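Local coordinates for protein KmHsv2 (Kluyveromyces marxianus, PDB 3VU4) that probably binds phosphoinositides on membranes as a seven-bladed beta-propeller of the PROPPIN family, related to the autophagy protein Atg18, at residues S207-R221 with K224-G237. Numbering follows the deposited sequence.
Sequences SDMVATCSQDGTIIR and KTEDGVLVREFRRG. With SO4 (sulfate ion), chain E.
Arg221 and Glu233 lie side by side and form a salt bridge, NE to OE2 at 2.7 Å. OE2 sits at the guanidinium edge, near its plane, but the arginine meets the carboxylate from above, the planes 69° apart. Ile219 CG2 touches one guanidinium face near its rim and packs against Glu233 CG. With CG1 beside the backbone N (chi1 -56°), Ile219 turns CG2, the branch anti to N, toward Glu233. Farther round the edge, Arg221 NH1 gives sulfate O1 a nearly straight bond (3.1 Å, 175°). Ser214 OG, His194 and the backbone N of Thr195 and Asn196 also bind this sulfate. Losing the guanidinium to an alanine here is likely to leave Glu233 without its charge partner and the sulfate with fewer donors.

Ile220 and Phe234 pair through two backbone bonds. Ile220 CD1 meets Arg236 CD at 3.9 Å, and Asp239 anchors Arg236. Strands 219-224 and 230-235 are the outer hairpin of a four-stranded antiparallel propeller blade. Thr225, in its turn, ties it to strand 209-214: OG1 donates to Ser207 O in the carbonyl plane, N to Asp208 O. Phe234 to Gly237 form the PROPPIN FRRG motif, and a second sulfate lies near Arg235. Both anions may mark phosphoinositide phosphate sites.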
ATOM      1  N   SER A 207     -10.128   7.065   0.972  1.00 49.97           N
ATOM      2  CA  SER A 207      -9.230   8.117   1.445  1.00 49.16           C
ATOM      3  C   SER A 207      -9.823   8.915   2.595  1.00 47.81           C
ATOM      4  O   SER A 207      -9.337   9.995   2.915  1.00 48.31           O
ATOM      5  CB  SER A 207      -8.853   9.078   0.313  1.00 49.57           C
ATOM      6  OG  SER A 207      -7.897   8.499  -0.555  1.00 53.76           O
ATOM      7  N   ASP A 208     -10.873   8.389   3.213  1.00 46.01           N
ATOM      8  CA  ASP A 208     -11.497   9.075   4.332  1.00 44.78           C
ATOM      9  C   ASP A 208     -10.830   8.686   5.646  1.00 43.64           C
ATOM     10  O   ASP A 208     -11.107   9.275   6.688  1.00 44.13           O
ATOM     11  CB  ASP A 208     -12.998   8.776   4.381  1.00 47.11           C
ATOM     12  CG  ASP A 208     -13.299   7.299   4.395  1.00 51.80           C
ATOM     13  OD1 ASP A 208     -13.941   6.831   5.355  1.00 55.67           O
ATOM     14  OD2 ASP A 208     -12.902   6.598   3.444  1.00 57.31           O
ATOM     15  N   MET A 209      -9.948   7.693   5.597  1.00 41.84           N
ATOM     16  CA  MET A 209      -9.217   7.272   6.793  1.00 40.36           C
ATOM     17  C   MET A 209      -7.762   6.982   6.452  1.00 38.26           C
ATOM     18  O   MET A 209      -7.431   6.643   5.312  1.00 39.46           O
ATOM     19  CB  MET A 209      -9.851   6.024   7.419  1.00 41.70           C
ATOM     20  CG  MET A 209     -11.214   6.264   8.054  1.00 46.24           C
ATOM     21  SD  MET A 209     -11.818   4.831   8.982  1.00 50.22           S
ATOM     22  CE  MET A 209     -12.112   3.592   7.617  1.00 54.08           C
ATOM     23  N   VAL A 210      -6.884   7.134   7.431  1.00 34.95           N
ATOM     24  CA  VAL A 210      -5.473   6.852   7.206  1.00 34.03           C
ATOM     25  C   VAL A 210      -4.935   6.057   8.390  1.00 33.98           C
ATOM     26  O   VAL A 210      -5.148   6.435   9.538  1.00 34.55           O
ATOM     27  CB  VAL A 210      -4.654   8.144   7.025  1.00 32.32           C
ATOM     28  CG1 VAL A 210      -4.766   9.027   8.264  1.00 30.65           C
ATOM     29  CG2 VAL A 210      -3.210   7.792   6.733  1.00 32.29           C
ATOM     30  N   ALA A 211      -4.266   4.940   8.111  1.00 32.75           N
ATOM     31  CA  ALA A 211      -3.709   4.107   9.175  1.00 32.70           C
ATOM     32  C   ALA A 211      -2.223   4.408   9.325  1.00 32.78           C
ATOM     33  O   ALA A 211      -1.504   4.565   8.327  1.00 33.34           O
ATOM     34  CB  ALA A 211      -3.917   2.626   8.853  1.00 32.04           C
ATOM     35  N   THR A 212      -1.764   4.504  10.566  1.00 31.60           N
ATOM     36  CA  THR A 212      -0.356   4.795  10.823  1.00 32.45           C
ATOM     37  C   THR A 212       0.247   3.841  11.841  1.00 33.68           C
ATOM     38  O   THR A 212      -0.452   3.204  12.628  1.00 34.06           O
ATOM     39  CB  THR A 212      -0.149   6.245  11.356  1.00 30.93           C
ATOM     40  OG1 THR A 212      -0.649   6.349  12.696  1.00 26.16           O
ATOM     41  CG2 THR A 212      -0.881   7.244  10.481  1.00 30.22           C
ATOM     42  N   CYS A 213       1.560   3.738  11.812  1.00 34.66           N
ATOM     43  CA  CYS A 213       2.261   2.899  12.765  1.00 37.80           C
ATOM     44  C   CYS A 213       3.679   3.408  12.832  1.00 38.63           C
ATOM     45  O   CYS A 213       4.207   3.900  11.836  1.00 38.59           O
ATOM     46  CB  CYS A 213       2.243   1.436  12.331  1.00 37.97           C
ATOM     47  SG  CYS A 213       3.218   1.099  10.886  1.00 38.52           S
ATOM     48  N   SER A 214       4.284   3.326  14.010  1.00 42.64           N
ATOM     49  CA  SER A 214       5.651   3.784  14.165  1.00 47.98           C
ATOM     50  C   SER A 214       6.632   2.626  14.090  1.00 50.65           C
ATOM     51  O   SER A 214       6.236   1.471  13.944  1.00 50.23           O
ATOM     52  CB  SER A 214       5.837   4.523  15.487  1.00 48.53           C
ATOM     53  OG  SER A 214       5.649   3.684  16.588  1.00 53.93           O
ATOM     54  N   GLN A 215       7.918   2.973  14.187  1.00 56.26           N
ATOM     55  CA  GLN A 215       9.045   2.038  14.139  1.00 59.78           C
ATOM     56  C   GLN A 215       9.079   1.258  15.444  1.00 61.11           C
ATOM     57  O   GLN A 215       9.143   1.858  16.530  1.00 60.94           O
ATOM     58  CB  GLN A 215      10.373   2.820  13.976  1.00 61.39           C
ATOM     59  CG  GLN A 215      10.501   3.833  12.783  1.00 62.98           C
ATOM     60  CD  GLN A 215      10.953   3.223  11.417  1.00 66.39           C
ATOM     61  OE1 GLN A 215      11.450   2.082  11.342  1.00 67.02           O
ATOM     62  NE2 GLN A 215      10.798   4.011  10.340  1.00 64.48           N
ATOM     63  N   ASP A 216       9.078  -0.070  15.323  1.00 62.84           N
ATOM     64  CA  ASP A 216       9.074  -0.957  16.484  1.00 64.63           C
ATOM     65  C   ASP A 216       7.990  -0.449  17.442  1.00 64.30           C
ATOM     66  O   ASP A 216       8.239  -0.242  18.624  1.00 64.37           O
ATOM     67  CB  ASP A 216      10.482  -0.978  17.186  1.00 63.66           C
ATOM     68  N   GLY A 217       6.785  -0.246  16.914  1.00 63.56           N
ATOM     69  CA  GLY A 217       5.693   0.258  17.728  1.00 61.95           C
ATOM     70  C   GLY A 217       4.650  -0.795  18.060  1.00 60.86           C
ATOM     71  O   GLY A 217       4.252  -1.621  17.230  1.00 60.66           O
ATOM     72  N   THR A 218       4.191  -0.747  19.297  1.00 58.52           N
ATOM     73  CA  THR A 218       3.182  -1.666  19.788  1.00 57.40           C
ATOM     74  C   THR A 218       1.773  -1.222  19.362  1.00 54.98           C
ATOM     75  O   THR A 218       0.805  -1.966  19.504  1.00 53.10           O
ATOM     76  CB  THR A 218       3.277  -1.724  21.318  1.00 58.65           C
ATOM     77  OG1 THR A 218       1.975  -1.937  21.887  1.00 62.60           O
ATOM     78  CG2 THR A 218       3.850  -0.406  21.838  1.00 58.18           C
ATOM     79  N   ILE A 219       1.681  -0.024  18.799  1.00 52.84           N
ATOM     80  CA  ILE A 219       0.400   0.543  18.418  1.00 50.64           C
ATOM     81  C   ILE A 219       0.212   0.961  16.976  1.00 47.51           C
ATOM     82  O   ILE A 219       1.106   1.544  16.366  1.00 50.66           O
ATOM     83  CB  ILE A 219       0.116   1.782  19.286  1.00 52.76           C
ATOM     84  CG1 ILE A 219       0.166   1.415  20.768  1.00 55.56           C
ATOM     85  CG2 ILE A 219      -1.231   2.362  18.956  1.00 53.17           C
ATOM     86  CD1 ILE A 219       0.095   2.626  21.707  1.00 58.72           C
ATOM     87  N   ILE A 220      -0.961   0.630  16.441  1.00 42.53           N
ATOM     88  CA  ILE A 220      -1.353   1.015  15.093  1.00 37.66           C
ATOM     89  C   ILE A 220      -2.565   1.951  15.298  1.00 37.69           C
ATOM     90  O   ILE A 220      -3.452   1.662  16.109  1.00 37.39           O
ATOM     91  CB  ILE A 220      -1.769  -0.202  14.245  1.00 35.50           C
ATOM     92  CG1 ILE A 220      -0.558  -1.103  13.994  1.00 33.69           C
ATOM     93  CG2 ILE A 220      -2.348   0.263  12.912  1.00 33.88           C
ATOM     94  CD1 ILE A 220      -0.864  -2.360  13.196  1.00 26.79           C
ATOM     95  N   ARG A 221      -2.589   3.084  14.597  1.00 36.04           N
ATOM     96  CA  ARG A 221      -3.681   4.041  14.747  1.00 34.27           C
ATOM     97  C   ARG A 221      -4.404   4.368  13.456  1.00 35.63           C
ATOM     98  O   ARG A 221      -3.819   4.339  12.368  1.00 36.53           O
ATOM     99  CB  ARG A 221      -3.177   5.349  15.365  1.00 30.29           C
ATOM    100  CG  ARG A 221      -2.554   5.177  16.734  1.00 30.68           C
ATOM    101  CD  ARG A 221      -2.319   6.509  17.438  1.00 29.94           C
ATOM    102  NE  ARG A 221      -1.967   6.292  18.838  1.00 33.27           N
ATOM    103  CZ  ARG A 221      -0.731   6.362  19.334  1.00 34.99           C
ATOM    104  NH1 ARG A 221       0.302   6.663  18.550  1.00 34.53           N
ATOM    105  NH2 ARG A 221      -0.519   6.085  20.614  1.00 33.17           N
ATOM    106  N   LYS A 224      -9.399   9.898  10.890  1.00 44.31           N
ATOM    107  CA  LYS A 224     -10.268  10.370   9.807  1.00 44.61           C
ATOM    108  C   LYS A 224      -9.399  11.378   9.076  1.00 43.74           C
ATOM    109  O   LYS A 224      -8.772  12.222   9.716  1.00 42.91           O
ATOM    110  CB  LYS A 224     -11.475  11.138  10.334  1.00 48.81           C
ATOM    111  CG  LYS A 224     -12.581  10.346  10.983  1.00 53.78           C
ATOM    112  CD  LYS A 224     -13.653  11.336  11.442  1.00 58.00           C
ATOM    113  CE  LYS A 224     -14.774  10.667  12.219  1.00 62.59           C
ATOM    114  NZ  LYS A 224     -15.579  11.672  12.982  1.00 63.63           N
ATOM    115  N   THR A 225      -9.361  11.311   7.755  1.00 43.72           N
ATOM    116  CA  THR A 225      -8.546  12.250   6.995  1.00 46.05           C
ATOM    117  C   THR A 225      -9.152  13.652   6.947  1.00 48.27           C
ATOM    118  O   THR A 225      -8.453  14.636   6.689  1.00 48.05           O
ATOM    119  CB  THR A 225      -8.332  11.760   5.555  1.00 46.22           C
ATOM    120  OG1 THR A 225      -9.605  11.505   4.946  1.00 46.01           O
ATOM    121  CG2 THR A 225      -7.487  10.487   5.547  1.00 45.39           C
ATOM    122  N   GLU A 226     -10.454  13.746   7.199  1.00 51.07           N
ATOM    123  CA  GLU A 226     -11.129  15.033   7.170  1.00 52.51           C
ATOM    124  C   GLU A 226     -10.776  15.924   8.354  1.00 52.67           C
ATOM    125  O   GLU A 226     -10.425  17.082   8.164  1.00 53.09           O
ATOM    126  CB  GLU A 226     -12.633  14.842   7.137  1.00 56.37           C
ATOM    127  CG  GLU A 226     -13.398  16.135   6.978  1.00 62.34           C
ATOM    128  CD  GLU A 226     -14.861  15.982   7.332  1.00 67.32           C
ATOM    129  OE1 GLU A 226     -15.660  16.862   6.940  1.00 70.26           O
ATOM    130  OE2 GLU A 226     -15.207  14.985   8.013  1.00 68.70           O
ATOM    131  N   ASP A 227     -10.873  15.388   9.570  1.00 52.46           N
ATOM    132  CA  ASP A 227     -10.565  16.166  10.771  1.00 52.94           C
ATOM    133  C   ASP A 227      -9.444  15.590  11.635  1.00 52.18           C
ATOM    134  O   ASP A 227      -9.198  16.073  12.738  1.00 53.35           O
ATOM    135  CB  ASP A 227     -11.818  16.334  11.638  1.00 54.43           C
ATOM    136  CG  ASP A 227     -12.484  15.011  11.969  1.00 58.17           C
ATOM    137  OD1 ASP A 227     -11.809  13.963  11.899  1.00 61.80           O
ATOM    138  OD2 ASP A 227     -13.687  15.016  12.311  1.00 61.24           O
ATOM    139  N   GLY A 228      -8.783  14.549  11.147  1.00 50.18           N
ATOM    140  CA  GLY A 228      -7.689  13.956  11.896  1.00 47.24           C
ATOM    141  C   GLY A 228      -7.978  13.449  13.298  1.00 46.36           C
ATOM    142  O   GLY A 228      -7.073  13.392  14.127  1.00 45.40           O
ATOM    143  N   VAL A 229      -9.216  13.067  13.587  1.00 45.11           N
ATOM    144  CA  VAL A 229      -9.512  12.566  14.920  1.00 43.05           C
ATOM    145  C   VAL A 229      -9.240  11.061  14.977  1.00 42.04           C
ATOM    146  O   VAL A 229      -9.474  10.340  14.001  1.00 39.87           O
ATOM    147  CB  VAL A 229     -10.991  12.863  15.333  1.00 44.58           C
ATOM    148  CG1 VAL A 229     -11.313  14.330  15.057  1.00 44.89           C
ATOM    149  CG2 VAL A 229     -11.955  11.961  14.585  1.00 42.52           C
ATOM    150  N   LEU A 230      -8.738  10.599  16.121  1.00 39.75           N
ATOM    151  CA  LEU A 230      -8.427   9.196  16.316  1.00 38.43           C
ATOM    152  C   LEU A 230      -9.700   8.353  16.355  1.00 40.99           C
ATOM    153  O   LEU A 230     -10.508   8.460  17.279  1.00 43.76           O
ATOM    154  CB  LEU A 230      -7.647   9.021  17.609  1.00 36.82           C
ATOM    155  CG  LEU A 230      -7.288   7.582  17.978  1.00 38.51           C
ATOM    156  CD1 LEU A 230      -6.459   6.944  16.854  1.00 37.86           C
ATOM    157  CD2 LEU A 230      -6.537   7.580  19.293  1.00 34.47           C
ATOM    158  N   VAL A 231      -9.861   7.500  15.357  1.00 40.79           N
ATOM    159  CA  VAL A 231     -11.030   6.649  15.241  1.00 40.44           C
ATOM    160  C   VAL A 231     -10.816   5.235  15.797  1.00 39.90           C
ATOM    161  O   VAL A 231     -11.733   4.643  16.359  1.00 39.62           O
ATOM    162  CB  VAL A 231     -11.446   6.575  13.765  1.00 41.99           C
ATOM    163  CG1 VAL A 231     -12.589   5.609  13.586  1.00 46.03           C
ATOM    164  CG2 VAL A 231     -11.845   7.953  13.291  1.00 44.38           C
ATOM    165  N   ARG A 232      -9.610   4.692  15.630  1.00 39.52           N
ATOM    166  CA  ARG A 232      -9.295   3.348  16.116  1.00 35.84           C
ATOM    167  C   ARG A 232      -7.847   3.222  16.585  1.00 35.10           C
ATOM    168  O   ARG A 232      -6.959   3.956  16.138  1.00 33.39           O
ATOM    169  CB  ARG A 232      -9.515   2.319  15.012  1.00 34.89           C
ATOM    170  CG  ARG A 232     -10.917   2.234  14.495  1.00 38.90           C
ATOM    171  CD  ARG A 232     -11.763   1.315  15.343  1.00 41.34           C
ATOM    172  NE  ARG A 232     -13.119   1.248  14.814  1.00 45.27           N
ATOM    173  CZ  ARG A 232     -14.182   1.758  15.425  1.00 43.79           C
ATOM    174  NH1 ARG A 232     -14.044   2.370  16.593  1.00 43.82           N
ATOM    175  NH2 ARG A 232     -15.374   1.659  14.866  1.00 40.44           N
ATOM    176  N   GLU A 233      -7.622   2.276  17.483  1.00 32.76           N
ATOM    177  CA  GLU A 233      -6.287   2.016  17.978  1.00 35.34           C
ATOM    178  C   GLU A 233      -6.188   0.510  18.230  1.00 35.25           C
ATOM    179  O   GLU A 233      -7.078  -0.087  18.840  1.00 32.31           O
ATOM    180  CB  GLU A 233      -5.988   2.812  19.260  1.00 34.91           C
ATOM    181  CG  GLU A 233      -4.497   3.079  19.432  1.00 41.58           C
ATOM    182  CD  GLU A 233      -4.140   3.962  20.629  1.00 45.11           C
ATOM    183  OE1 GLU A 233      -4.099   3.450  21.768  1.00 47.10           O
ATOM    184  OE2 GLU A 233      -3.894   5.170  20.430  1.00 46.36           O
ATOM    185  N   PHE A 234      -5.117  -0.096  17.722  1.00 35.28           N
ATOM    186  CA  PHE A 234      -4.891  -1.525  17.890  1.00 37.59           C
ATOM    187  C   PHE A 234      -3.530  -1.775  18.529  1.00 38.48           C
ATOM    188  O   PHE A 234      -2.582  -1.035  18.292  1.00 38.99           O
ATOM    189  CB  PHE A 234      -4.947  -2.219  16.535  1.00 36.23           C
ATOM    190  CG  PHE A 234      -6.204  -1.956  15.772  1.00 35.33           C
ATOM    191  CD1 PHE A 234      -7.402  -2.541  16.159  1.00 33.59           C
ATOM    192  CD2 PHE A 234      -6.191  -1.127  14.655  1.00 36.01           C
ATOM    193  CE1 PHE A 234      -8.575  -2.305  15.442  1.00 33.63           C
ATOM    194  CE2 PHE A 234      -7.358  -0.884  13.930  1.00 35.39           C
ATOM    195  CZ  PHE A 234      -8.552  -1.478  14.326  1.00 34.29           C
ATOM    196  N   ARG A 235      -3.435  -2.820  19.339  1.00 41.32           N
ATOM    197  CA  ARG A 235      -2.179  -3.166  19.991  1.00 46.53           C
ATOM    198  C   ARG A 235      -1.657  -4.390  19.270  1.00 48.38           C
ATOM    199  O   ARG A 235      -2.401  -5.333  19.033  1.00 49.20           O
ATOM    200  CB  ARG A 235      -2.423  -3.500  21.456  1.00 50.27           C
ATOM    201  CG  ARG A 235      -3.286  -2.475  22.159  1.00 59.16           C
ATOM    202  CD  ARG A 235      -2.463  -1.362  22.749  1.00 63.62           C
ATOM    203  NE  ARG A 235      -2.122  -1.664  24.135  1.00 69.17           N
ATOM    204  CZ  ARG A 235      -1.323  -0.916  24.888  1.00 72.13           C
ATOM    205  NH1 ARG A 235      -0.773   0.187  24.388  1.00 71.35           N
ATOM    206  NH2 ARG A 235      -1.083  -1.269  26.146  1.00 75.19           N
ATOM    207  N   ARG A 236      -0.385  -4.374  18.899  1.00 51.93           N
ATOM    208  CA  ARG A 236       0.187  -5.510  18.201  1.00 54.71           C
ATOM    209  C   ARG A 236       0.564  -6.560  19.227  1.00 57.42           C
ATOM    210  O   ARG A 236       0.647  -7.754  18.927  1.00 58.36           O
ATOM    211  CB  ARG A 236       1.399  -5.055  17.388  1.00 55.31           C
ATOM    212  CG  ARG A 236       0.997  -4.309  16.124  1.00 54.66           C
ATOM    213  CD  ARG A 236       2.103  -3.443  15.528  1.00 54.41           C
ATOM    214  NE  ARG A 236       3.353  -4.137  15.208  1.00 55.14           N
ATOM    215  CZ  ARG A 236       3.464  -5.407  14.821  1.00 54.01           C
ATOM    216  NH1 ARG A 236       2.394  -6.191  14.702  1.00 54.92           N
ATOM    217  NH2 ARG A 236       4.661  -5.883  14.523  1.00 52.66           N
ATOM    218  N   GLY A 237       0.764  -6.103  20.454  1.00 60.19           N
ATOM    219  CA  GLY A 237       1.122  -7.013  21.523  1.00 65.58           C
ATOM    220  C   GLY A 237       2.242  -7.992  21.198  1.00 68.47           C
ATOM    221  O   GLY A 237       3.412  -7.610  21.084  1.00 67.99           O
TER
HETATM  222  S   SO4 E 403       4.198   5.641  19.622  1.00 59.90           S
HETATM  223  O1  SO4 E 403       3.228   6.752  19.589  1.00 61.71           O
HETATM  224  O2  SO4 E 403       3.563   4.439  19.051  1.00 61.36           O
HETATM  225  O3  SO4 E 403       5.394   5.975  18.824  1.00 62.03           O
HETATM  226  O4  SO4 E 403       4.610   5.407  21.019  1.00 60.81           O